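Local atomic coordinates of BlEst2 (Bacillus licheniformis, PDB entry 6WPX), a protein that probably hydrolyses ester bonds as a lipase or esterase of the alpha/beta-hydrolase kind, crystallised here in its propeptide form. Residues I257-G260 with N261-F264; P265-M268 with P269-I273. All blocks are in the same frame, centred on the assembly; numbering follows the deposited sequence.

Contact 1 of 2, residues I257-G260 with N261-F264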
# COMPACT_ATOMS: atom_id res chain seq x y z
N ILE A 257 2.09 11.82 9.09
CA ILE A 257 3.04 12.40 8.13
C ILE A 257 2.50 13.68 7.44
O ILE A 257 3.28 14.45 6.90
CB ILE A 257 3.53 11.34 7.10
CG1 ILE A 257 4.90 11.75 6.49
CG2 ILE A 257 2.46 11.03 6.02
CD1 ILE A 257 5.54 10.66 5.59
N ILE A 258 1.19 13.90 7.48
CA ILE A 258 0.62 15.12 6.88
C ILE A 258 0.25 16.17 7.90
O ILE A 258 -0.26 17.22 7.51
CB ILE A 258 -0.56 14.86 5.91
CG1 ILE A 258 -1.74 14.14 6.60
CG2 ILE A 258 -0.03 14.15 4.69
CD1 ILE A 258 -3.10 14.33 5.86
N LYS A 259 0.44 15.87 9.20
CA LYS A 259 0.12 16.85 10.26
C LYS A 259 1.13 17.99 10.17
O LYS A 259 2.33 17.77 10.31
CB LYS A 259 0.13 16.19 11.66
CG LYS A 259 -0.90 15.07 11.86
CD LYS A 259 -2.36 15.57 11.76
CE LYS A 259 -3.36 14.48 12.11
NZ LYS A 259 -4.76 14.90 11.79
N GLY A 260 0.62 19.18 9.86
CA GLY A 260 1.41 20.39 9.72
C GLY A 260 2.48 20.60 10.77
O GLY A 260 3.67 20.74 10.43
N ASN A 261 2.08 20.61 12.05
CA ASN A 261 3.01 20.82 13.18
C ASN A 261 4.14 19.78 13.23
O ASN A 261 5.21 20.07 13.74
CB ASN A 261 2.27 20.89 14.51
CG ASN A 261 1.66 19.58 14.94
OD1 ASN A 261 0.84 18.99 14.24
ND2 ASN A 261 2.05 19.10 16.10
N LEU A 262 3.91 18.59 12.69
CA LEU A 262 4.91 17.54 12.70
C LEU A 262 5.85 17.61 11.50
O LEU A 262 7.06 17.53 11.69
CB LEU A 262 4.24 16.14 12.77
CG LEU A 262 3.39 15.80 14.03
CD1 LEU A 262 2.84 14.36 13.95
CD2 LEU A 262 4.20 15.94 15.34
N THR A 263 5.33 17.74 10.28
CA THR A 263 6.19 17.63 9.10
C THR A 263 6.46 18.92 8.33
O THR A 263 7.49 18.96 7.65
CB THR A 263 5.69 16.56 8.15
OG1 THR A 263 4.34 16.86 7.79
CG2 THR A 263 5.81 15.15 8.76
N PHE A 264 5.61 19.96 8.44
CA PHE A 264 5.96 21.20 7.75
C PHE A 264 7.37 21.68 8.16
O PHE A 264 8.16 21.98 7.26
CB PHE A 264 4.94 22.34 7.94
CG PHE A 264 5.26 23.52 7.06
CD1 PHE A 264 6.16 24.50 7.48
CD2 PHE A 264 4.69 23.63 5.79
CE1 PHE A 264 6.52 25.55 6.62
CE2 PHE A 264 5.05 24.69 4.94
CZ PHE A 264 5.96 25.65 5.37

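Contact 2 of 2, residues P265-M268 with P269-I273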
# COMPACT_ATOMS: atom_id res chain seq x y z
N PRO A 265 7.75 21.77 9.47
CA PRO A 265 9.11 22.23 9.79
C PRO A 265 10.20 21.31 9.21
O PRO A 265 11.30 21.78 8.90
CB PRO A 265 9.13 22.20 11.33
CG PRO A 265 7.75 22.16 11.76
CD PRO A 265 7.00 21.44 10.71
N VAL A 266 9.86 19.99 9.02
CA VAL A 266 10.78 18.99 8.50
C VAL A 266 11.01 19.19 7.00
O VAL A 266 12.16 19.21 6.57
CB VAL A 266 10.36 17.53 8.84
CG1 VAL A 266 11.38 16.52 8.25
CG2 VAL A 266 10.22 17.33 10.36
N PHE A 267 9.95 19.37 6.20
CA PHE A 267 10.19 19.59 4.78
C PHE A 267 10.42 21.06 4.44
O PHE A 267 10.78 21.34 3.32
CB PHE A 267 9.10 18.94 3.89
CG PHE A 267 7.68 19.44 4.04
CD1 PHE A 267 7.31 20.69 3.55
CD2 PHE A 267 6.69 18.62 4.60
CE1 PHE A 267 5.99 21.14 3.67
CE2 PHE A 267 5.38 19.08 4.72
CZ PHE A 267 5.03 20.33 4.24
N MET A 268 10.26 22.00 5.40
CA MET A 268 10.50 23.44 5.14
C MET A 268 11.89 23.70 4.51
O MET A 268 11.93 24.38 3.47
CB MET A 268 10.24 24.32 6.33
CG MET A 268 10.36 25.83 5.99
SD MET A 268 10.05 26.91 7.38
CE MET A 268 11.46 26.50 8.46
N PRO A 269 13.01 23.12 5.00
CA PRO A 269 14.30 23.31 4.28
C PRO A 269 14.26 22.71 2.87
O PRO A 269 14.92 23.23 1.98
CB PRO A 269 15.33 22.56 5.15
CG PRO A 269 14.56 21.72 6.03
CD PRO A 269 13.20 22.30 6.22
N LEU A 270 13.48 21.65 2.67
CA LEU A 270 13.35 20.97 1.36
C LEU A 270 12.58 21.82 0.36
O LEU A 270 12.63 21.55 -0.84
CB LEU A 270 12.69 19.57 1.50
CG LEU A 270 13.30 18.61 2.53
CD1 LEU A 270 12.72 17.22 2.37
CD2 LEU A 270 14.82 18.55 2.46
N LEU A 271 11.90 22.87 0.83
CA LEU A 271 11.19 23.77 -0.06
C LEU A 271 12.18 24.64 -0.84
O LEU A 271 11.83 25.10 -1.91
CB LEU A 271 10.21 24.69 0.72
CG LEU A 271 9.09 24.00 1.51
CD1 LEU A 271 8.40 25.00 2.45
CD2 LEU A 271 8.08 23.34 0.59
N THR A 272 13.40 24.86 -0.31
CA THR A 272 14.36 25.79 -0.94
C THR A 272 15.75 25.22 -1.25
O THR A 272 16.40 25.73 -2.16
CB THR A 272 14.52 27.04 -0.05
OG1 THR A 272 15.07 26.65 1.24
CG2 THR A 272 13.21 27.80 0.13
N ILE A 273 16.23 24.25 -0.45
CA ILE A 273 17.57 23.69 -0.56
C ILE A 273 17.89 23.10 -1.94
O ILE A 273 16.99 22.59 -2.61
CB ILE A 273 17.76 22.63 0.58
CG1 ILE A 273 19.22 22.42 0.94
CG2 ILE A 273 17.04 21.29 0.27
CD1 ILE A 273 19.46 21.32 2.12
O HOH W 1 13.47 26.57 3.36

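Contact 1 of 2, residues I257-G260 with N261-F264
Thr263, in the first turn of helix 260-267, lays its methyl and hydroxyl against the carbonyl of Ile257, reaching back to the 3-10 segment 257-258 that precedes the helix. The arrangement is a helix N-terminus in an alpha/beta-hydrolase fold, with Lys259 at the N-cap position, and it illustrates how a chain entering a helix can be fastened by a side chain from inside that helix. Thr263 OG1 donates to Ile257 O at 2.8 Å, coming from above the carbonyl plane, 48° out of it. The torsion explains the reach: with chi1 at 57°, OG1 sits between the backbone N and the carbonyl carbon while CG2 lies beside the N, which brings both branches to the same oxygen. Thr263 CG2 also passes Ile257 CG1 at 4.2 Å, the two side chains crossing at a slant, and Trp252 packs on both residues.

At the cap itself, one oxygen serves two amides: Lys259 O receives Thr263 N at 3.0 Å almost in line with its C=O bond, and Leu262 N from well above the carbonyl plane, so the first turn closes on a single acceptor. Gly260 O then takes Phe264 N at 2.9 Å, continuing the i to i+4 pattern that Thr263 N begins on Lys259 O. The N-H groups of Gly260 and Asn261 are answered from elsewhere, by the side chains of Asn67 and Asp68 respectively.

On the outer side, the aliphatic root of Lys259 is covered by its neighbours, while its ammonium leads away to the main-chain oxygen of Glu66. Leu262 CD1 reaches Lys259 CB at 4.0 Å, and Asn261 OD1 approaches that same CB at 3.9 Å.

Contact 2 of 2, residues P265-M268 with P269-I273
Leu271 turns its two methyls back on the residues it follows, CD2 to Phe267 CD1 at 4.0 Å and CD1 to Met268 CG at 4.1 Å, where helix 260-267 of the alpha/beta-hydrolase fold gives way to a proline-led turn. The polar atoms show how a helix end can be satisfied piecemeal. Pro269 has no N-H to offer, and its ring CD instead lies 3.3 Å from Val266 O. Phe267 O receives Leu270 N in a weak, strongly bent bond of 2.8 Å. Met268 O is better served: Leu271 N donates from far above the carbonyl plane, and a water donates to the same oxygen at 2.7 Å. Further on, Pro269 O accepts both Thr272 N and Ile273 N, while Arg140 takes up the carbonyls of Leu270 and Ile273.

The apolar faces look inward, Phe267, Leu270 and Leu271 all meeting Ile142 of strand 138-144. Were Leu271 cut back to an alanine, both methyls would go, and Phe267 CD1 and Met268 CG would probably each lose a packing neighbour, opening a gap at the helix end. The water on Met268 O is also hydrogen-bonded to Thr272 OG1 at 2.7 Å, bridging the two residues.

Contacts 1 and 2 are the two ends of one helix, 260-267, and follow each other along the chain with their centres about 12 Å apart. They also touch: Gly260 O lies 3.4 Å from Pro265 CD, and the Phe264 ring reaches forward so that its CZ meets Leu271 CD1 at 3.9 Å. Phe264 and Phe267 bring their rings together, the ring planes inclined at about 65°, tying the entry to the exit on the buried side. Contact 1 leans on helix 69-75 and the neighbouring loop, whereas contact 2 packs chiefly on the strands of the central mixed sheet. Strand 113-118 is shared, through Tyr118 for contact 1 and through Ile114 and Val116 for contact 2.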